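Local coordinates for protein urocanate hydratase (Paenibacillus sp. Soil724D2, PDB 7NED) that catalyses the hydration of thiourocanate in bacterial ergothioneine breakdown, using bound NAD+ as cofactor, and also binds urocanate, at residues Ala381-Ile384 against Arg385-Glu389; Pro53-His56 against Ala57-Thr61; Pro461-Asn464 against Ala465-Asn468; Phe335-Ala338 against Phe339-Leu343; Gly500-Glu503 against Ser504-Arg507. All blocks are in the same frame, centred on the assembly; numbering follows the deposited sequence.

Contact 1. Residues Ala381-Ile384 against Arg385-Glu389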
loop_
_atom_site.group_PDB
_atom_site.type_symbol
_atom_site.label_atom_id
_atom_site.label_comp_id
_atom_site.label_asym_id
_atom_site.label_seq_id
_atom_site.Cartn_x
_atom_site.Cartn_y
_atom_site.Cartn_z
ATOM N N ALA A 381 32.793 -9.659 -9.695
ATOM C CA ALA A 381 34.144 -9.239 -10.093
ATOM C C ALA A 381 34.211 -8.938 -11.583
ATOM O O ALA A 381 34.751 -7.907 -11.999
ATOM C CB ALA A 381 35.166 -10.317 -9.721
ATOM N N ASN A 382 33.659 -9.831 -12.401
ATOM C CA ASN A 382 33.523 -9.566 -13.830
ATOM C C ASN A 382 32.748 -8.278 -14.080
ATOM O O ASN A 382 33.171 -7.435 -14.877
ATOM C CB ASN A 382 32.824 -10.748 -14.514
ATOM C CG ASN A 382 32.452 -10.462 -15.980
ATOM O OD1 ASN A 382 31.244 -10.387 -16.340
ATOM N ND2 ASN A 382 33.468 -10.274 -16.826
ATOM N N TRP A 383 31.593 -8.109 -13.413
ATOM C CA TRP A 383 30.755 -6.949 -13.704
ATOM C C TRP A 383 31.487 -5.646 -13.380
ATOM O O TRP A 383 31.477 -4.694 -14.169
ATOM C CB TRP A 383 29.419 -7.031 -12.920
ATOM C CG TRP A 383 28.764 -5.742 -13.107
ATOM C CD1 TRP A 383 28.604 -4.750 -12.172
ATOM C CD2 TRP A 383 28.261 -5.228 -14.331
ATOM N NE1 TRP A 383 28.005 -3.647 -12.748
ATOM C CE2 TRP A 383 27.791 -3.919 -14.078
ATOM C CE3 TRP A 383 28.167 -5.744 -15.633
ATOM C CZ2 TRP A 383 27.226 -3.131 -15.065
ATOM C CZ3 TRP A 383 27.595 -4.961 -16.610
ATOM C CH2 TRP A 383 27.144 -3.663 -16.330
ATOM N N ILE A 384 32.128 -5.575 -12.215
ATOM C CA ILE A 384 32.782 -4.332 -11.800
ATOM C C ILE A 384 33.918 -3.983 -12.759
ATOM O O ILE A 384 34.075 -2.822 -13.174
ATOM C CB ILE A 384 33.251 -4.455 -10.334
ATOM C CG1 ILE A 384 32.004 -4.479 -9.404
ATOM C CG2 ILE A 384 34.214 -3.337 -9.935
ATOM C CD1 ILE A 384 31.101 -3.178 -9.497
ATOM N N ARG A 385 34.697 -4.980 -13.171
ATOM C CA ARG A 385 35.747 -4.702 -14.158
ATOM C C ARG A 385 35.151 -4.098 -15.417
ATOM O O ARG A 385 35.633 -3.077 -15.928
ATOM C CB ARG A 385 36.522 -5.978 -14.496
ATOM C CG ARG A 385 37.406 -6.413 -13.345
ATOM C CD ARG A 385 38.404 -7.529 -13.722
ATOM N NE ARG A 385 39.220 -7.724 -12.530
ATOM C CZ ARG A 385 38.999 -8.687 -11.641
ATOM N NH1 ARG A 385 38.030 -9.564 -11.868
ATOM N NH2 ARG A 385 39.763 -8.795 -10.556
ATOM N N LEU A 386 34.069 -4.695 -15.903
ATOM C CA LEU A 386 33.443 -4.215 -17.121
ATOM C C LEU A 386 32.887 -2.813 -16.933
ATOM O O LEU A 386 33.063 -1.939 -17.799
ATOM C CB LEU A 386 32.345 -5.184 -17.557
ATOM C CG LEU A 386 32.767 -6.549 -18.120
ATOM C CD1 LEU A 386 31.501 -7.339 -18.395
ATOM C CD2 LEU A 386 33.647 -6.445 -19.358
ATOM N N ALA A 387 32.179 -2.585 -15.816
ATOM C CA ALA A 387 31.533 -1.295 -15.612
ATOM C C ALA A 387 32.563 -0.189 -15.444
ATOM O O ALA A 387 32.421 0.898 -16.014
ATOM C CB ALA A 387 30.592 -1.355 -14.398
ATOM N N ARG A 388 33.612 -0.446 -14.664
ATOM C CA ARG A 388 34.637 0.573 -14.493
ATOM C C ARG A 388 35.256 0.959 -15.829
ATOM O O ARG A 388 35.603 2.129 -16.040
ATOM C CB ARG A 388 35.706 0.084 -13.518
ATOM C CG ARG A 388 36.823 1.112 -13.272
ATOM C CD ARG A 388 37.773 0.573 -12.225
ATOM N NE ARG A 388 38.349 -0.707 -12.660
ATOM C CZ ARG A 388 39.027 -1.529 -11.863
ATOM N NH1 ARG A 388 39.172 -1.218 -10.563
ATOM N NH2 ARG A 388 39.511 -2.673 -12.345
ATOM N N GLU A 389 35.357 0.001 -16.756
ATOM C CA GLU A 389 36.052 0.251 -18.016
ATOM C C GLU A 389 35.149 0.938 -19.015
ATOM O O GLU A 389 35.616 1.797 -19.760
ATOM C CB GLU A 389 36.555 -1.063 -18.597
ATOM C CG GLU A 389 37.275 -0.956 -19.960
ATOM C CD GLU A 389 38.577 -0.165 -19.898
ATOM O OE1 GLU A 389 38.994 0.400 -20.957
ATOM O OE2 GLU A 389 39.170 -0.091 -18.786
#

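Contact 2. Residues Pro53-His56 against Ala57-Thr61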
loop_
_atom_site.group_PDB
_atom_site.type_symbol
_atom_site.label_atom_id
_atom_site.label_comp_id
_atom_site.label_asym_id
_atom_site.label_seq_id
_atom_site.Cartn_x
_atom_site.Cartn_y
_atom_site.Cartn_z
ATOM N N PRO A 53 6.275 24.056 -8.199
ATOM C CA PRO A 53 6.007 24.474 -6.809
ATOM C C PRO A 53 6.348 23.390 -5.793
ATOM O O PRO A 53 6.990 23.680 -4.777
ATOM C CB PRO A 53 4.514 24.790 -6.825
ATOM C CG PRO A 53 4.201 25.135 -8.232
ATOM C CD PRO A 53 5.122 24.290 -9.092
ATOM N N SER A 54 5.949 22.140 -6.047
ATOM C CA SER A 54 6.311 21.066 -5.122
ATOM C C SER A 54 7.821 20.901 -5.027
ATOM O O SER A 54 8.370 20.711 -3.934
ATOM C CB SER A 54 5.663 19.758 -5.571
ATOM O OG SER A 54 4.262 19.875 -5.457
ATOM N N TYR A 55 8.516 20.932 -6.177
ATOM C CA TYR A 55 9.966 20.791 -6.170
ATOM C C TYR A 55 10.616 21.862 -5.300
ATOM O O TYR A 55 11.464 21.568 -4.449
ATOM C CB TYR A 55 10.497 20.860 -7.611
ATOM C CG TYR A 55 11.976 21.077 -7.674
ATOM C CD1 TYR A 55 12.850 19.998 -7.649
ATOM C CD2 TYR A 55 12.509 22.349 -7.782
ATOM C CE1 TYR A 55 14.223 20.188 -7.719
ATOM C CE2 TYR A 55 13.884 22.543 -7.841
ATOM C CZ TYR A 55 14.730 21.457 -7.812
ATOM O OH TYR A 55 16.086 21.655 -7.854
ATOM N N HIS A 56 10.266 23.129 -5.524
ATOM C CA HIS A 56 10.903 24.185 -4.735
ATOM C C HIS A 56 10.614 24.030 -3.250
ATOM O O HIS A 56 11.497 24.279 -2.415
ATOM C CB HIS A 56 10.438 25.555 -5.214
ATOM C CG HIS A 56 10.894 25.859 -6.608
ATOM N ND1 HIS A 56 12.228 26.011 -6.933
ATOM C CD2 HIS A 56 10.202 26.012 -7.760
ATOM C CE1 HIS A 56 12.337 26.257 -8.228
ATOM N NE2 HIS A 56 11.123 26.263 -8.753
ATOM N N ALA A 57 9.377 23.645 -2.897
ATOM C CA ALA A 57 9.056 23.456 -1.474
ATOM C C ALA A 57 9.774 22.242 -0.889
ATOM O O ALA A 57 10.217 22.284 0.263
ATOM C CB ALA A 57 7.541 23.334 -1.279
ATOM N N ILE A 58 9.957 21.172 -1.674
ATOM C CA ILE A 58 10.806 20.066 -1.218
ATOM C C ILE A 58 12.233 20.551 -0.972
ATOM O O ILE A 58 12.844 20.232 0.055
ATOM C CB ILE A 58 10.771 18.908 -2.236
ATOM C CG1 ILE A 58 9.385 18.246 -2.256
ATOM C CG2 ILE A 58 11.880 17.879 -1.951
ATOM C CD1 ILE A 58 9.206 17.273 -3.431
ATOM N N VAL A 59 12.799 21.309 -1.920
ATOM C CA VAL A 59 14.161 21.795 -1.749
ATOM C C VAL A 59 14.277 22.656 -0.497
ATOM O O VAL A 59 15.180 22.453 0.328
ATOM C CB VAL A 59 14.632 22.538 -3.014
ATOM C CG1 VAL A 59 15.977 23.237 -2.754
ATOM C CG2 VAL A 59 14.790 21.540 -4.147
ATOM N N ARG A 60 13.370 23.631 -0.331
ATOM C CA ARG A 60 13.387 24.455 0.885
ATOM C C ARG A 60 13.306 23.587 2.134
ATOM O O ARG A 60 14.070 23.772 3.095
ATOM C CB ARG A 60 12.231 25.461 0.883
ATOM C CG ARG A 60 12.413 26.622 -0.072
ATOM C CD ARG A 60 11.338 27.700 0.155
ATOM N NE ARG A 60 9.998 27.189 -0.096
ATOM C CZ ARG A 60 9.384 27.212 -1.282
ATOM N NH1 ARG A 60 9.977 27.747 -2.358
ATOM N NH2 ARG A 60 8.154 26.723 -1.374
ATOM N N THR A 61 12.371 22.640 2.144
ATOM C CA THR A 61 12.192 21.815 3.335
ATOM C C THR A 61 13.450 21.023 3.674
ATOM O O THR A 61 13.834 20.934 4.842
ATOM C CB THR A 61 11.019 20.866 3.147
ATOM O OG1 THR A 61 9.832 21.619 2.871
ATOM C CG2 THR A 61 10.810 20.043 4.442
HETATM O O HOH W 1 6.799 26.162 -3.667
#

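Contact 3. Residues Pro461-Asn464 against Ala465-Asn468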
loop_
_atom_site.group_PDB
_atom_site.type_symbol
_atom_site.label_atom_id
_atom_site.label_comp_id
_atom_site.label_asym_id
_atom_site.label_seq_id
_atom_site.Cartn_x
_atom_site.Cartn_y
_atom_site.Cartn_z
ATOM N N PRO A 461 5.636 -5.598 -0.878
ATOM C CA PRO A 461 6.263 -4.266 -0.888
ATOM C C PRO A 461 5.791 -3.373 0.234
ATOM O O PRO A 461 6.595 -2.581 0.748
ATOM C CB PRO A 461 5.902 -3.694 -2.282
ATOM C CG PRO A 461 4.724 -4.560 -2.776
ATOM C CD PRO A 461 5.018 -5.928 -2.175
ATOM N N LEU A 462 4.510 -3.468 0.634
ATOM C CA LEU A 462 4.034 -2.738 1.811
ATOM C C LEU A 462 4.815 -3.151 3.048
ATOM O O LEU A 462 5.269 -2.305 3.821
ATOM C CB LEU A 462 2.529 -2.979 2.022
ATOM C CG LEU A 462 1.664 -2.689 0.792
ATOM C CD1 LEU A 462 0.175 -2.829 1.051
ATOM C CD2 LEU A 462 2.043 -1.323 0.265
ATOM N N LEU A 463 4.961 -4.465 3.263
ATOM C CA LEU A 463 5.824 -4.946 4.350
ATOM C C LEU A 463 7.264 -4.433 4.226
ATOM O O LEU A 463 7.895 -4.081 5.231
ATOM C CB LEU A 463 5.823 -6.479 4.348
ATOM C CG LEU A 463 4.485 -7.021 4.831
ATOM C CD1 LEU A 463 4.459 -8.552 4.584
ATOM C CD2 LEU A 463 4.331 -6.694 6.321
ATOM N N ASN A 464 7.818 -4.433 3.007
ATOM C CA ASN A 464 9.197 -3.995 2.812
ATOM C C ASN A 464 9.357 -2.541 3.259
ATOM O O ASN A 464 10.275 -2.197 4.022
ATOM C CB ASN A 464 9.553 -4.210 1.333
ATOM C CG ASN A 464 10.939 -3.722 0.969
ATOM O OD1 ASN A 464 11.086 -2.852 0.125
ATOM N ND2 ASN A 464 11.947 -4.303 1.570
ATOM N N ALA A 465 8.416 -1.688 2.858
ATOM C CA ALA A 465 8.444 -0.286 3.273
ATOM C C ALA A 465 8.333 -0.148 4.793
ATOM O O ALA A 465 9.137 0.550 5.427
ATOM C CB ALA A 465 7.308 0.475 2.589
ATOM N N MET A 466 7.304 -0.767 5.394
ATOM C CA MET A 466 7.163 -0.669 6.848
ATOM C C MET A 466 8.361 -1.194 7.600
ATOM O O MET A 466 8.795 -0.574 8.579
ATOM C CB MET A 466 5.887 -1.338 7.363
ATOM C CG MET A 466 4.611 -0.699 6.829
ATOM S SD MET A 466 3.202 -1.445 7.646
ATOM C CE MET A 466 3.190 -2.965 6.768
ATOM N N LEU A 467 8.889 -2.340 7.191
ATOM C CA LEU A 467 10.077 -2.875 7.852
ATOM C C LEU A 467 11.286 -1.967 7.650
ATOM O O LEU A 467 12.078 -1.744 8.582
ATOM C CB LEU A 467 10.364 -4.290 7.313
ATOM C CG LEU A 467 11.501 -5.065 7.984
ATOM C CD1 LEU A 467 11.276 -5.197 9.499
ATOM C CD2 LEU A 467 11.660 -6.480 7.367
ATOM N N ASN A 468 11.450 -1.416 6.445
ATOM C CA ASN A 468 12.576 -0.510 6.242
ATOM C C ASN A 468 12.425 0.769 7.056
ATOM O O ASN A 468 13.423 1.300 7.555
ATOM C CB ASN A 468 12.752 -0.203 4.762
ATOM C CG ASN A 468 13.363 -1.380 4.032
ATOM O OD1 ASN A 468 13.904 -2.284 4.680
ATOM N ND2 ASN A 468 13.310 -1.375 2.705
HETATM O O HOH W 2 11.277 -0.080 1.189
HETATM O O HOH W 3 12.386 -5.064 4.225
#

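Contact 4. Residues Phe335-Ala338 against Phe339-Leu343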
loop_
_atom_site.group_PDB
_atom_site.type_symbol
_atom_site.label_atom_id
_atom_site.label_comp_id
_atom_site.label_asym_id
_atom_site.label_seq_id
_atom_site.Cartn_x
_atom_site.Cartn_y
_atom_site.Cartn_z
ATOM N N PHE A 335 11.104 -11.499 -18.696
ATOM C CA PHE A 335 12.499 -11.696 -18.305
ATOM C C PHE A 335 12.660 -12.132 -16.856
ATOM O O PHE A 335 13.706 -12.691 -16.492
ATOM C CB PHE A 335 13.280 -10.415 -18.540
ATOM C CG PHE A 335 13.043 -9.356 -17.502
ATOM C CD1 PHE A 335 11.993 -8.462 -17.626
ATOM C CD2 PHE A 335 13.915 -9.212 -16.438
ATOM C CE1 PHE A 335 11.785 -7.478 -16.677
ATOM C CE2 PHE A 335 13.718 -8.196 -15.509
ATOM C CZ PHE A 335 12.659 -7.348 -15.626
ATOM N N THR A 336 11.683 -11.827 -16.009
ATOM C CA THR A 336 11.791 -12.175 -14.606
ATOM C C THR A 336 11.663 -13.686 -14.440
ATOM O O THR A 336 12.634 -14.380 -14.108
ATOM C CB THR A 336 10.704 -11.432 -13.816
ATOM O OG1 THR A 336 9.436 -11.690 -14.435
ATOM C CG2 THR A 336 10.975 -9.913 -13.840
ATOM N N GLU A 337 10.478 -14.212 -14.711
ATOM C CA GLU A 337 10.265 -15.645 -14.529
ATOM C C GLU A 337 11.272 -16.453 -15.348
ATOM O O GLU A 337 11.743 -17.508 -14.909
ATOM C CB GLU A 337 8.829 -16.014 -14.936
ATOM C CG GLU A 337 8.487 -17.475 -14.689
ATOM C CD GLU A 337 8.877 -18.421 -15.832
ATOM O OE1 GLU A 337 9.270 -17.971 -16.942
ATOM O OE2 GLU A 337 8.822 -19.647 -15.585
ATOM N N ALA A 338 11.582 -15.998 -16.557
ATOM C CA ALA A 338 12.392 -16.845 -17.448
ATOM C C ALA A 338 13.889 -16.787 -17.156
ATOM O O ALA A 338 14.589 -17.800 -17.345
ATOM C CB ALA A 338 12.158 -16.464 -18.904
ATOM N N PHE A 339 14.404 -15.649 -16.716
ATOM C CA PHE A 339 15.860 -15.514 -16.607
ATOM C C PHE A 339 16.376 -15.097 -15.238
ATOM O O PHE A 339 17.383 -15.652 -14.775
ATOM C CB PHE A 339 16.341 -14.523 -17.662
ATOM C CG PHE A 339 15.851 -14.859 -19.043
ATOM C CD1 PHE A 339 16.063 -16.129 -19.577
ATOM C CD2 PHE A 339 15.120 -13.953 -19.765
ATOM C CE1 PHE A 339 15.581 -16.472 -20.835
ATOM C CE2 PHE A 339 14.638 -14.264 -21.055
ATOM C CZ PHE A 339 14.873 -15.525 -21.586
ATOM N N LEU A 340 15.732 -14.130 -14.566
ATOM C CA LEU A 340 16.378 -13.563 -13.387
ATOM C C LEU A 340 15.813 -14.068 -12.060
ATOM O O LEU A 340 16.421 -13.824 -11.016
ATOM C CB LEU A 340 16.298 -12.025 -13.414
ATOM C CG LEU A 340 16.998 -11.332 -14.597
ATOM C CD1 LEU A 340 16.932 -9.829 -14.381
ATOM C CD2 LEU A 340 18.407 -11.824 -14.763
ATOM N N ARG A 341 14.705 -14.798 -12.059
ATOM C CA ARG A 341 14.107 -15.165 -10.782
ATOM C C ARG A 341 15.039 -15.982 -9.883
ATOM O O ARG A 341 14.943 -15.823 -8.657
ATOM C CB ARG A 341 12.784 -15.902 -11.018
ATOM C CG ARG A 341 11.979 -16.135 -9.677
ATOM C CD ARG A 341 10.536 -16.520 -9.973
ATOM N NE ARG A 341 9.769 -15.387 -10.484
ATOM C CZ ARG A 341 8.637 -15.488 -11.168
ATOM N NH1 ARG A 341 8.114 -16.693 -11.409
ATOM N NH2 ARG A 341 7.983 -14.379 -11.527
ATOM N N PRO A 342 15.960 -16.811 -10.382
ATOM C CA PRO A 342 16.884 -17.470 -9.447
ATOM C C PRO A 342 17.724 -16.484 -8.667
ATOM O O PRO A 342 18.098 -16.783 -7.529
ATOM C CB PRO A 342 17.742 -18.351 -10.369
ATOM C CG PRO A 342 16.808 -18.680 -11.478
ATOM C CD PRO A 342 16.051 -17.405 -11.727
ATOM N N LEU A 343 18.021 -15.299 -9.232
ATOM C CA LEU A 343 18.708 -14.275 -8.457
ATOM C C LEU A 343 17.770 -13.659 -7.416
ATOM O O LEU A 343 18.112 -13.530 -6.231
ATOM C CB LEU A 343 19.223 -13.204 -9.413
ATOM C CG LEU A 343 20.259 -13.700 -10.452
ATOM C CD1 LEU A 343 20.631 -12.588 -11.391
ATOM C CD2 LEU A 343 21.492 -14.228 -9.717
#

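Contact 5. Residues Gly500-Glu503 against Ser504-Arg507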
loop_
_atom_site.group_PDB
_atom_site.type_symbol
_atom_site.label_atom_id
_atom_site.label_comp_id
_atom_site.label_asym_id
_atom_site.label_seq_id
_atom_site.Cartn_x
_atom_site.Cartn_y
_atom_site.Cartn_z
ATOM N N GLY A 500 29.486 8.119 7.106
ATOM C CA GLY A 500 30.659 7.884 7.905
ATOM C C GLY A 500 30.439 7.702 9.394
ATOM O O GLY A 500 31.319 7.148 10.061
ATOM N N SER A 501 29.297 8.138 9.949
ATOM C CA SER A 501 29.150 8.075 11.400
ATOM C C SER A 501 28.978 6.646 11.867
ATOM O O SER A 501 28.512 5.772 11.134
ATOM C CB SER A 501 27.945 8.890 11.877
ATOM O OG SER A 501 26.745 8.226 11.506
ATOM N N THR A 502 29.313 6.416 13.140
ATOM C CA THR A 502 29.072 5.101 13.710
ATOM C C THR A 502 27.585 4.827 13.841
ATOM O O THR A 502 27.156 3.682 13.700
ATOM C CB THR A 502 29.744 4.971 15.074
ATOM O OG1 THR A 502 29.298 6.045 15.904
ATOM C CG2 THR A 502 31.258 5.047 14.904
ATOM N N GLU A 503 26.784 5.855 14.072
ATOM C CA GLU A 503 25.352 5.606 14.130
ATOM C C GLU A 503 24.823 5.139 12.782
ATOM O O GLU A 503 23.942 4.267 12.723
ATOM C CB GLU A 503 24.630 6.857 14.627
ATOM C CG GLU A 503 24.803 7.025 16.121
ATOM C CD GLU A 503 23.997 8.159 16.682
ATOM O OE1 GLU A 503 23.939 8.304 17.929
ATOM O OE2 GLU A 503 23.430 8.926 15.877
ATOM N N SER A 504 25.389 5.650 11.682
ATOM C CA SER A 504 24.979 5.156 10.367
ATOM C C SER A 504 25.318 3.686 10.174
ATOM O O SER A 504 24.631 2.986 9.415
ATOM C CB SER A 504 25.606 6.037 9.279
ATOM O OG SER A 504 24.986 7.314 9.354
ATOM N N ASP A 505 26.375 3.192 10.829
ATOM C CA ASP A 505 26.696 1.773 10.732
ATOM C C ASP A 505 25.496 0.932 11.139
ATOM O O ASP A 505 25.116 -0.029 10.449
ATOM C CB ASP A 505 27.894 1.454 11.617
ATOM C CG ASP A 505 29.203 1.918 11.018
ATOM O OD1 ASP A 505 29.303 1.995 9.768
ATOM O OD2 ASP A 505 30.133 2.230 11.798
ATOM N N ILE A 506 24.885 1.281 12.273
ATOM C CA ILE A 506 23.706 0.550 12.725
ATOM C C ILE A 506 22.592 0.650 11.691
ATOM O O ILE A 506 21.951 -0.352 11.353
ATOM C CB ILE A 506 23.230 1.072 14.093
ATOM C CG1 ILE A 506 24.361 0.980 15.105
ATOM C CG2 ILE A 506 21.973 0.316 14.529
ATOM C CD1 ILE A 506 24.408 2.156 16.013
ATOM N N ARG A 507 22.319 1.867 11.202
ATOM C CA ARG A 507 21.215 2.033 10.253
ATOM C C ARG A 507 21.435 1.183 9.006
ATOM O O ARG A 507 20.515 0.503 8.517
ATOM C CB ARG A 507 21.070 3.509 9.886
ATOM C CG ARG A 507 20.748 4.405 11.118
ATOM C CD ARG A 507 20.365 5.860 10.728
ATOM N NE ARG A 507 21.406 6.526 9.940
ATOM C CZ ARG A 507 21.388 6.578 8.614
ATOM N NH1 ARG A 507 20.378 5.996 7.957
ATOM N NH2 ARG A 507 22.380 7.205 7.949
#

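Contact 1. Residues Ala381-Ile384 against Arg385-Glu389
W383 and A387 meet on the buried face of an amphipathic alpha-helix, 378-390, where residues four apart lie one turn above the other. The methyl CB of A387 stands 3.5 Å above the plane of the indole, offset toward its rim, and approaches W383 CE2 to 3.8 Å. Alanine suits the place because a longer side chain would have to share the space with the ring. With CG anti to the backbone N (chi1 171°), the indole is carried away from the axis toward helix 133-150, and NE1 is hydrogen-bonded to the carbonyl O of I400.

N382 and L386 pair at the more exposed flank: OD1 of N382 lies 3.7 Å from L386 CD1, while the same OD1 is hydrogen-bonded to the hydroxyl of Y140. Replacing N382 by an alanine would probably leave the Y140 hydroxyl without this mate and L386 CD1 less covered.

On the solvent side R385 runs extended back along the preceding turn, a natural place for a long charged chain. Its guanidinium brushes A381 without a polar bond, NH1 coming to 3.7 Å from CB of A381, while its backbone N donates to A381 O at 3.2 Å.

Contact 2. Residues Pro53-His56 against Ala57-Thr61
H56, V59 and Y55 carry most of the packing between successive turns of helix 52-64, on two different faces. On the inner face, one branch of V59 rests on the phenol of Y55. V59 CG2 sits 3.9 Å from the centroid of the Y55 ring, 19° off its normal, making a CH-pi contact; the closest ring atom is CZ of Y55, 3.7 Å from CG2. With its CG anti to the backbone N (chi1 165°), Y55 swings its ring out beside the next turn, where a beta-branched valine offers a methyl. The ring also meets W52 edge-to-face and packs on L26 and L30 of helix 17-31. A serine in place of Y55 would probably leave V59 CG2 without its aromatic floor and open a gap against helix 17-31.

The outer face is polar, with H56 and R60 exposed, and the second subunit reaches part of it, its K544 packing on R60. A polar ring suits H56 here. R60 folds back at chi3 (-62°), laying its guanidinium over the carbonyl of H56, whose O lies 3.7 Å above the centre of the plane; NH1 of R60 also comes to 3.6 Å from CB of H56. That same H56 O accepts the backbone N of R60 at 2.9 Å. At the edge of the guanidinium a water accepts from R60 NH2 at 2.7 Å and donates to P53 O. This division of faces is that of an amphipathic alpha-helix, with i to i+4 contacts along both its buried and its more polar side.

Contact 3. Residues Pro461-Asn464 against Ala465-Asn468
N464 holds its CG anti to the backbone N (chi1 177°), whereas N468, one turn on, turns its CG anti to the carbonyl carbon (chi1 -75°), and these two choices bring the amides together on one side of the helix. Their planes stand 74° apart, and the two ND2 atoms of N464 and N468 lie only 3.4 Å from each other. Both nitrogens are donors, so no bond joins them; their approach is explained by a shared acceptor, since each donates to OD1 of D515 on helix 502-525.

Two waters bridge the same pair of amides. One donates to N464 OD1 at 3.0 Å and accepts from N468 ND2 at 2.8 Å; the other donates to N468 OD1 at 3.2 Å and is held weakly by N464 ND2. Asparagine suits both sites because each amide can both give and receive hydrogen bonds in this buried place.

The residues belong to helix 459-469, which lies against strands 475-480 and 490-498 of the mixed sheet in the urocanase C-terminal region. A465, small enough to sit close to that sheet, packs on V476 and I478.

Another side of the helix is apolar and faces the second subunit. There M466 bends near its end, bringing its CE to 3.9 Å from CD2 of L463; L463 packs on I73 of the second subunit and M466 on M93 of that same chain.

Contact 4. Residues Phe335-Ala338 against Phe339-Leu343
F335 and T336 each offer a carbonyl to an amide five residues on, F335 O to L340 N at 3.1 Å and T336 O to R341 N at 2.9 Å, so helix 335-344 starts with a wide pi-type turn. F335 O also accepts from F339 N at 3.0 Å, but from above the carbonyl plane. The helix directly follows strand 333-334, an outermost strand of the parallel sheet in the Rossmann-like domain, and the F335 side chain lies about 5 Å from the bound NAD.

The two phenylalanine rings are used differently. F335 takes the crowded position between its backbone N and carbonyl carbon (chi1 77°), which leaves its ring edge toward the next turn; L340 CD1 meets that edge near the ring plane, 3.7 Å from F335 CD2. F339 instead lies flat over its neighbour: CB of A338 sits 3.7 Å from the F339 ring centroid, almost on the normal. A methyl suits this spot because it fills the centre of the face, while the ring packs on helix 133-150 through S145, I146 and L149.

R341 bends at chi3 and spreads its guanidinium across the backbone and the start of the side chain of E337. NH2 is hydrogen-bonded to the carbonyls of M446 and E448, fixing the flat group. E337 OE2 has a long, weak ion pair with R449. Within the pair the opposite charges do not touch: R341 NH1 approaches the aliphatic CG of E337 at 3.4 Å, while E337 OE2 remains 5.2 Å from that NH1.

Contact 5. Residues Gly500-Glu503 against Ser504-Arg507
S501 turns its hydroxyl forward, onto the first turn of the helix, to S504. With OG set between its own backbone N and carbonyl carbon (chi1 72°), it accepts the backbone N of S504 at 2.9 Å, the N-H...O angle being 152°. The short serine chain is long enough to accept from one of the first amides of the helix, as capping residues do.

S504 directs its own OG along the same side, where R507 bends back along its chain to meet it. NH2 of R507 donates to S504 OG at 3.0 Å, the oxygen lying 24° out of the guanidinium plane, and D499 is a second partner of that hydroxyl. R507 NH1 turns instead to D474, in a salt bridge.

This is the N-cap of helix 502-525, with S501 in the capping position and G500 just before it. Glycine suits that place because, at its positive phi, a CB would press against the preceding carbonyl.

The carboxylate of D505 is engaged by helix 407-420, hydrogen-bonded to N416 and in a salt bridge with R420. CB of D505 lies against the T502 carbonyl, 3.1 Å from T502 O. E503 extends from the first turn to a salt bridge with R86, and its carbonyl O accepts R507 N at 3.3 Å.

How the contacts relate
All five contacts are turns of single helices, each a different one, and none touches another. Contacts 3 and 4 are buried, whereas contacts 1, 2 and 5 each have a covered and an exposed side. Contact 4 lies nearest the cofactor and has a distorted backbone; contacts 1, 2 and 3 are regular. Contacts 1 and 4 both pack on helix 133-150, largely through aromatic rings. Contacts 3 and 5 are linked through helix 502-525, whose start is contact 5 and whose D515 serves contact 3. Contacts 2 and 3 also touch the second subunit. Chemistry follows place: water-bridged amides in contact 3, hydroxyl capping in contact 5, whose charged side chains pair with residues outside it.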